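Ethylbenzene dehydrogenase alpha-subunit (Aromatoleum aromaticum, PDB 2IVF) is the molybdenum-containing subunit of a molybdopterin-family oxidoreductase, holding a molybdenum atom, two pterin guanosine dinucleotide groups and an iron/sulfur cluster. Local coordinates at residues A[85-90]-A[441-446]. Numbering follows the deposited sequence.
Sequences ICWPQG and CSYIGF. With MGD (2-amino-5,6-dimercapto-7-methyl-3,7,8a,9-tetrahydro-8-oxa-1,3,9,10-tetraaza-anthracen-4-one guanosine dinucleotide), chain M; SF4 (iron/sulfur cluster), chain K.
Tyr443, near the end of strand 440-444, reaches the 85-90 loop with its hydroxyl: OH lies 3.7 Å from Pro88 CD and 3.8 Å from Trp87 CD1, on the latter side at the edge of the indole and near its plane. Its CG stands anti to the backbone N (chi1 -167°), and the ring extends from the strand, crossing the tryptophan side chain at about a right angle. Tyr443 and Pro88 approach from opposite directions, OH against CD. Both approaches are van der Waals contacts. The peptide bond between Trp87 and Pro88 is cis, consistent with both side chains meeting one hydroxyl. Trp257 packs edge-to-face on the same tyrosine. Gly445 has no side chain, and its CA comes within 3.1 Å of MGD O2A. The chain then presents Phe446 N to O2A in a 2.9 Å hydrogen bond. The Phe446 ring turns its edge toward the face of the five-membered ring of Trp87 in an offset T-shaped pair, centroids 5.7 Å apart and planes at 62°. Phe446 CE2 comes 3.7 Å from Trp87 CD1, while CD2 lies against the dithiolene sulfur S12 of MGD. Trp87 NE1 is hydrogen-bonded to Ala480 O, which holds the indole in place. On the far side of the loop, Cys86 SG binds iron FE4 of the cluster at 2.3 Å and accepts a nearly straight hydrogen bond from Gly90 N. Trp87 O lies 3.1 Å from MGD C23; the loop thus touches the cluster and MGD. Here the chain just past a parallel-sheet strand offers the Phe446 N-H to a phosphate oxygen, and the Trp87, Tyr443 and Phe446 side chains beside it belong to the buried cofactor site characteristic of molybdopterin oxidoreductases.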
ATOM      1  N   ILE A  85     -11.418  -0.086  -2.375  1.00 24.52           N
ATOM      2  CA  ILE A  85     -11.392  -1.527  -2.237  1.00 23.91           C
ATOM      3  C   ILE A  85      -9.968  -2.066  -2.107  1.00 23.15           C
ATOM      4  O   ILE A  85      -9.352  -2.545  -3.048  1.00 22.59           O
ATOM      5  CB  ILE A  85     -12.220  -2.249  -3.336  1.00 24.23           C
ATOM      6  CG1 ILE A  85     -13.683  -1.793  -3.269  1.00 23.30           C
ATOM      7  CG2 ILE A  85     -12.144  -3.763  -3.126  1.00 24.69           C
ATOM      8  CD1 ILE A  85     -14.368  -1.976  -1.832  1.00 23.37           C
ATOM      9  N   CYS A  86      -9.420  -1.957  -0.897  1.00 23.08           N
ATOM     10  CA  CYS A  86      -8.442  -2.926  -0.472  1.00 21.77           C
ATOM     11  C   CYS A  86      -9.171  -4.252  -0.428  1.00 22.55           C
ATOM     12  O   CYS A  86     -10.386  -4.275  -0.252  1.00 23.94           O
ATOM     13  CB  CYS A  86      -7.855  -2.537   0.886  1.00 21.79           C
ATOM     14  SG  CYS A  86      -9.114  -1.820   2.027  1.00 23.76           S
ATOM     15  N   TRP A  87      -8.429  -5.354  -0.568  1.00 22.17           N
ATOM     16  CA  TRP A  87      -8.980  -6.677  -0.587  1.00 23.11           C
ATOM     17  C   TRP A  87      -7.978  -7.662   0.007  1.00 23.41           C
ATOM     18  O   TRP A  87      -6.785  -7.647  -0.336  1.00 22.98           O
ATOM     19  CB  TRP A  87      -9.356  -7.151  -2.004  1.00 25.07           C
ATOM     20  CG  TRP A  87     -10.322  -8.260  -1.891  1.00 23.57           C
ATOM     21  CD1 TRP A  87     -10.037  -9.591  -1.904  1.00 25.61           C
ATOM     22  CD2 TRP A  87     -11.715  -8.149  -1.630  1.00 24.09           C
ATOM     23  NE1 TRP A  87     -11.179 -10.316  -1.698  1.00 26.11           N
ATOM     24  CE2 TRP A  87     -12.229  -9.455  -1.545  1.00 25.18           C
ATOM     25  CE3 TRP A  87     -12.592  -7.073  -1.518  1.00 28.04           C
ATOM     26  CZ2 TRP A  87     -13.592  -9.728  -1.342  1.00 27.35           C
ATOM     27  CZ3 TRP A  87     -13.939  -7.331  -1.253  1.00 28.70           C
ATOM     28  CH2 TRP A  87     -14.439  -8.663  -1.216  1.00 28.12           C
ATOM     29  N   PRO A  88      -8.462  -8.529   0.899  1.00 23.71           N
ATOM     30  CA  PRO A  88      -9.767  -8.459   1.560  1.00 23.77           C
ATOM     31  C   PRO A  88      -9.951  -7.064   2.111  1.00 22.53           C
ATOM     32  O   PRO A  88      -8.977  -6.466   2.558  1.00 22.36           O
ATOM     33  CB  PRO A  88      -9.630  -9.484   2.665  1.00 23.14           C
ATOM     34  CG  PRO A  88      -8.749 -10.512   2.109  1.00 24.54           C
ATOM     35  CD  PRO A  88      -7.711  -9.735   1.315  1.00 23.79           C
ATOM     36  N   GLN A  89     -11.164  -6.518   2.034  1.00 22.86           N
ATOM     37  CA  GLN A  89     -11.348  -5.123   2.463  1.00 23.23           C
ATOM     38  C   GLN A  89     -10.936  -5.004   3.909  1.00 24.12           C
ATOM     39  O   GLN A  89     -11.371  -5.790   4.719  1.00 25.96           O
ATOM     40  CB  GLN A  89     -12.787  -4.675   2.238  1.00 22.93           C
ATOM     41  CG  GLN A  89     -12.915  -3.272   1.673  1.00 26.78           C
ATOM     42  CD  GLN A  89     -12.855  -2.217   2.739  1.00 27.64           C
ATOM     43  OE1 GLN A  89     -13.162  -2.484   3.900  1.00 28.04           O
ATOM     44  NE2 GLN A  89     -12.443  -0.991   2.357  1.00 26.70           N
ATOM     45  N   GLY A  90     -10.075  -4.045   4.255  1.00 24.16           N
ATOM     46  CA  GLY A  90      -9.525  -4.070   5.604  1.00 23.41           C
ATOM     47  C   GLY A  90     -10.579  -3.789   6.662  1.00 23.14           C
ATOM     48  O   GLY A  90     -10.505  -4.315   7.785  1.00 21.63           O
ATOM     49  N   CYS A 441      -3.809 -24.562   3.809  1.00 24.55           N
ATOM     50  CA  CYS A 441      -4.631 -23.426   3.449  1.00 24.82           C
ATOM     51  C   CYS A 441      -3.762 -22.682   2.428  1.00 26.17           C
ATOM     52  O   CYS A 441      -2.511 -22.578   2.569  1.00 25.19           O
ATOM     53  CB  CYS A 441      -4.903 -22.538   4.661  1.00 25.07           C
ATOM     54  SG  CYS A 441      -6.184 -21.285   4.336  1.00 25.91           S
ATOM     55  N   SER A 442      -4.423 -22.166   1.406  1.00 25.41           N
ATOM     56  CA  SER A 442      -3.800 -21.340   0.422  1.00 25.26           C
ATOM     57  C   SER A 442      -4.450 -19.962   0.379  1.00 24.94           C
ATOM     58  O   SER A 442      -5.625 -19.755   0.772  1.00 24.26           O
ATOM     59  CB  SER A 442      -3.922 -22.011  -0.975  1.00 25.65           C
ATOM     60  OG  SER A 442      -3.395 -23.316  -0.970  1.00 28.84           O
ATOM     61  N   TYR A 443      -3.689 -19.005  -0.107  1.00 23.41           N
ATOM     62  CA  TYR A 443      -4.310 -17.789  -0.648  1.00 23.41           C
ATOM     63  C   TYR A 443      -3.832 -17.628  -2.057  1.00 23.04           C
ATOM     64  O   TYR A 443      -2.688 -17.270  -2.297  1.00 23.21           O
ATOM     65  CB  TYR A 443      -3.974 -16.531   0.154  1.00 22.75           C
ATOM     66  CG  TYR A 443      -4.876 -15.359  -0.224  1.00 23.23           C
ATOM     67  CD1 TYR A 443      -4.530 -14.479  -1.274  1.00 21.13           C
ATOM     68  CD2 TYR A 443      -6.092 -15.188   0.397  1.00 23.10           C
ATOM     69  CE1 TYR A 443      -5.377 -13.446  -1.620  1.00 22.50           C
ATOM     70  CE2 TYR A 443      -6.915 -14.138   0.076  1.00 22.04           C
ATOM     71  CZ  TYR A 443      -6.555 -13.278  -0.934  1.00 19.78           C
ATOM     72  OH  TYR A 443      -7.430 -12.271  -1.332  1.00 23.95           O
ATOM     73  N   ILE A 444      -4.746 -17.914  -2.974  1.00 22.68           N
ATOM     74  CA  ILE A 444      -4.597 -17.609  -4.356  1.00 22.95           C
ATOM     75  C   ILE A 444      -5.086 -16.194  -4.584  1.00 23.26           C
ATOM     76  O   ILE A 444      -6.269 -15.895  -4.404  1.00 24.76           O
ATOM     77  CB  ILE A 444      -5.497 -18.514  -5.235  1.00 22.40           C
ATOM     78  CG1 ILE A 444      -5.285 -19.991  -4.887  1.00 22.94           C
ATOM     79  CG2 ILE A 444      -5.162 -18.274  -6.719  1.00 23.16           C
ATOM     80  CD1 ILE A 444      -6.212 -20.926  -5.643  1.00 22.91           C
ATOM     81  N   GLY A 445      -4.173 -15.336  -5.019  1.00 23.65           N
ATOM     82  CA  GLY A 445      -4.487 -13.967  -5.299  1.00 22.21           C
ATOM     83  C   GLY A 445      -4.963 -13.783  -6.704  1.00 22.71           C
ATOM     84  O   GLY A 445      -5.074 -14.711  -7.501  1.00 22.71           O
ATOM     85  N   PHE A 446      -5.176 -12.543  -7.029  1.00 22.93           N
ATOM     86  CA  PHE A 446      -5.867 -12.237  -8.268  1.00 23.00           C
ATOM     87  C   PHE A 446      -4.940 -12.065  -9.448  1.00 23.17           C
ATOM     88  O   PHE A 446      -5.403 -11.817 -10.579  1.00 23.78           O
ATOM     89  CB  PHE A 446      -6.824 -11.072  -8.055  1.00 23.47           C
ATOM     90  CG  PHE A 446      -8.025 -11.419  -7.218  1.00 24.81           C
ATOM     91  CD1 PHE A 446      -9.001 -12.298  -7.693  1.00 27.62           C
ATOM     92  CD2 PHE A 446      -8.186 -10.876  -5.958  1.00 27.02           C
ATOM     93  CE1 PHE A 446     -10.133 -12.627  -6.915  1.00 25.13           C
ATOM     94  CE2 PHE A 446      -9.328 -11.200  -5.178  1.00 26.93           C
ATOM     95  CZ  PHE A 446     -10.286 -12.078  -5.671  1.00 24.36           C
TER
HETATM   96  PB  MGD M1986      -1.494  -9.349  -6.846  1.00 13.50           P
HETATM   97  O1B MGD M1986      -1.118  -8.051  -6.221  1.00 13.53           O
HETATM   98  O2B MGD M1986      -1.779  -9.295  -8.303  1.00 16.27           O
HETATM   99  O3B MGD M1986      -2.706 -10.107  -6.181  1.00 15.54           O
HETATM  100  O3A MGD M1986      -3.829  -8.555  -4.502  1.00 13.42           O
HETATM  101  PA  MGD M1986      -3.311 -10.055  -4.673  1.00 14.85           P
HETATM  102  O1A MGD M1986      -2.298 -10.245  -3.630  1.00 13.45           O
HETATM  103  O2A MGD M1986      -4.436 -10.970  -4.715  1.00 13.70           O
HETATM  104  O5' MGD M1986      -0.319 -10.422  -6.615  1.00 15.42           O
HETATM  105  C5' MGD M1986       1.025 -10.079  -6.984  1.00 10.50           C
HETATM  106  C4' MGD M1986       1.903 -11.327  -6.981  1.00 12.02           C
HETATM  107  O4' MGD M1986       1.521 -12.192  -8.041  1.00 14.93           O
HETATM  108  C3' MGD M1986       3.252 -10.802  -7.414  1.00 12.42           C
HETATM  109  O3' MGD M1986       3.980 -10.500  -6.229  1.00 13.73           O
HETATM  110  C2' MGD M1986       3.848 -11.990  -8.179  1.00 15.07           C
HETATM  111  O2' MGD M1986       4.978 -12.515  -7.457  1.00 17.21           O
HETATM  112  C1' MGD M1986       2.691 -13.002  -8.235  1.00 14.09           C
HETATM  113  N9  MGD M1986       2.651 -13.616  -9.584  1.00 13.82           N
HETATM  114  C8  MGD M1986       2.578 -13.007 -10.777  1.00 15.66           C
HETATM  115  N7  MGD M1986       2.514 -13.907 -11.765  1.00 15.10           N
HETATM  116  C5  MGD M1986       2.531 -15.125 -11.164  1.00 16.12           C
HETATM  117  C6  MGD M1986       2.521 -16.446 -11.587  1.00 15.83           C
HETATM  118  O6  MGD M1986       2.502 -16.814 -12.768  1.00 15.84           O
HETATM  119  N1  MGD M1986       2.544 -17.439 -10.602  1.00 16.39           N
HETATM  120  C2  MGD M1986       2.606 -17.195  -9.222  1.00 15.83           C
HETATM  121  N2  MGD M1986       2.643 -18.245  -8.331  1.00 13.58           N
HETATM  122  N3  MGD M1986       2.591 -15.912  -8.836  1.00 13.40           N
HETATM  123  C4  MGD M1986       2.581 -14.911  -9.768  1.00 14.16           C
HETATM  124  C10 MGD M1986      -4.784  -8.023  -5.344  1.00 14.53           C
HETATM  125  C11 MGD M1986      -5.836  -7.342  -4.503  1.00 13.30           C
HETATM  126  O11 MGD M1986      -5.212  -6.392  -3.741  1.00 13.50           O
HETATM  127  C12 MGD M1986      -7.016  -6.761  -5.295  1.00 15.42           C
HETATM  128  S12 MGD M1986      -7.628  -7.533  -6.751  1.00 15.44           S
HETATM  129  C13 MGD M1986      -7.619  -5.608  -4.858  1.00 14.58           C
HETATM  130  S13 MGD M1986      -8.965  -4.970  -5.737  1.00 14.84           S
HETATM  131  C14 MGD M1986      -7.111  -4.894  -3.653  1.00 16.59           C
HETATM  132  N15 MGD M1986      -6.270  -3.767  -4.151  1.00 14.50           N
HETATM  133  C16 MGD M1986      -5.196  -3.264  -3.392  1.00 14.22           C
HETATM  134  C17 MGD M1986      -4.492  -2.141  -3.745  1.00 13.16           C
HETATM  135  O17 MGD M1986      -4.759  -1.504  -4.792  1.00 15.69           O
HETATM  136  N18 MGD M1986      -3.432  -1.736  -2.909  1.00 14.02           N
HETATM  137  C19 MGD M1986      -3.097  -2.395  -1.767  1.00 12.14           C
HETATM  138  N19 MGD M1986      -2.061  -1.924  -1.045  1.00 14.20           N
HETATM  139  N20 MGD M1986      -3.784  -3.509  -1.476  1.00 13.91           N
HETATM  140  C21 MGD M1986      -4.817  -3.923  -2.228  1.00 12.01           C
HETATM  141  N22 MGD M1986      -5.518  -5.076  -1.890  1.00 14.92           N
HETATM  142  C23 MGD M1986      -6.209  -5.879  -2.857  1.00 14.40           C
HETATM  143 FE1  SF4 K1984      -5.831   0.555   4.628  1.00 26.13          FE
HETATM  144 FE2  SF4 K1984      -7.674  -0.557   6.283  1.00 25.31          FE
HETATM  145 FE3  SF4 K1984      -8.213   1.773   5.110  1.00 24.94          FE
HETATM  146 FE4  SF4 K1984      -8.115  -0.521   3.606  1.00 25.16          FE
HETATM  147  S1  SF4 K1984      -9.670  -0.010   5.169  1.00 26.63           S
HETATM  148  S2  SF4 K1984      -7.160   1.572   3.105  1.00 23.36           S
HETATM  149  S3  SF4 K1984      -6.480  -1.648   4.739  1.00 24.81           S
HETATM  150  S4  SF4 K1984      -6.553   1.403   6.664  1.00 26.13           S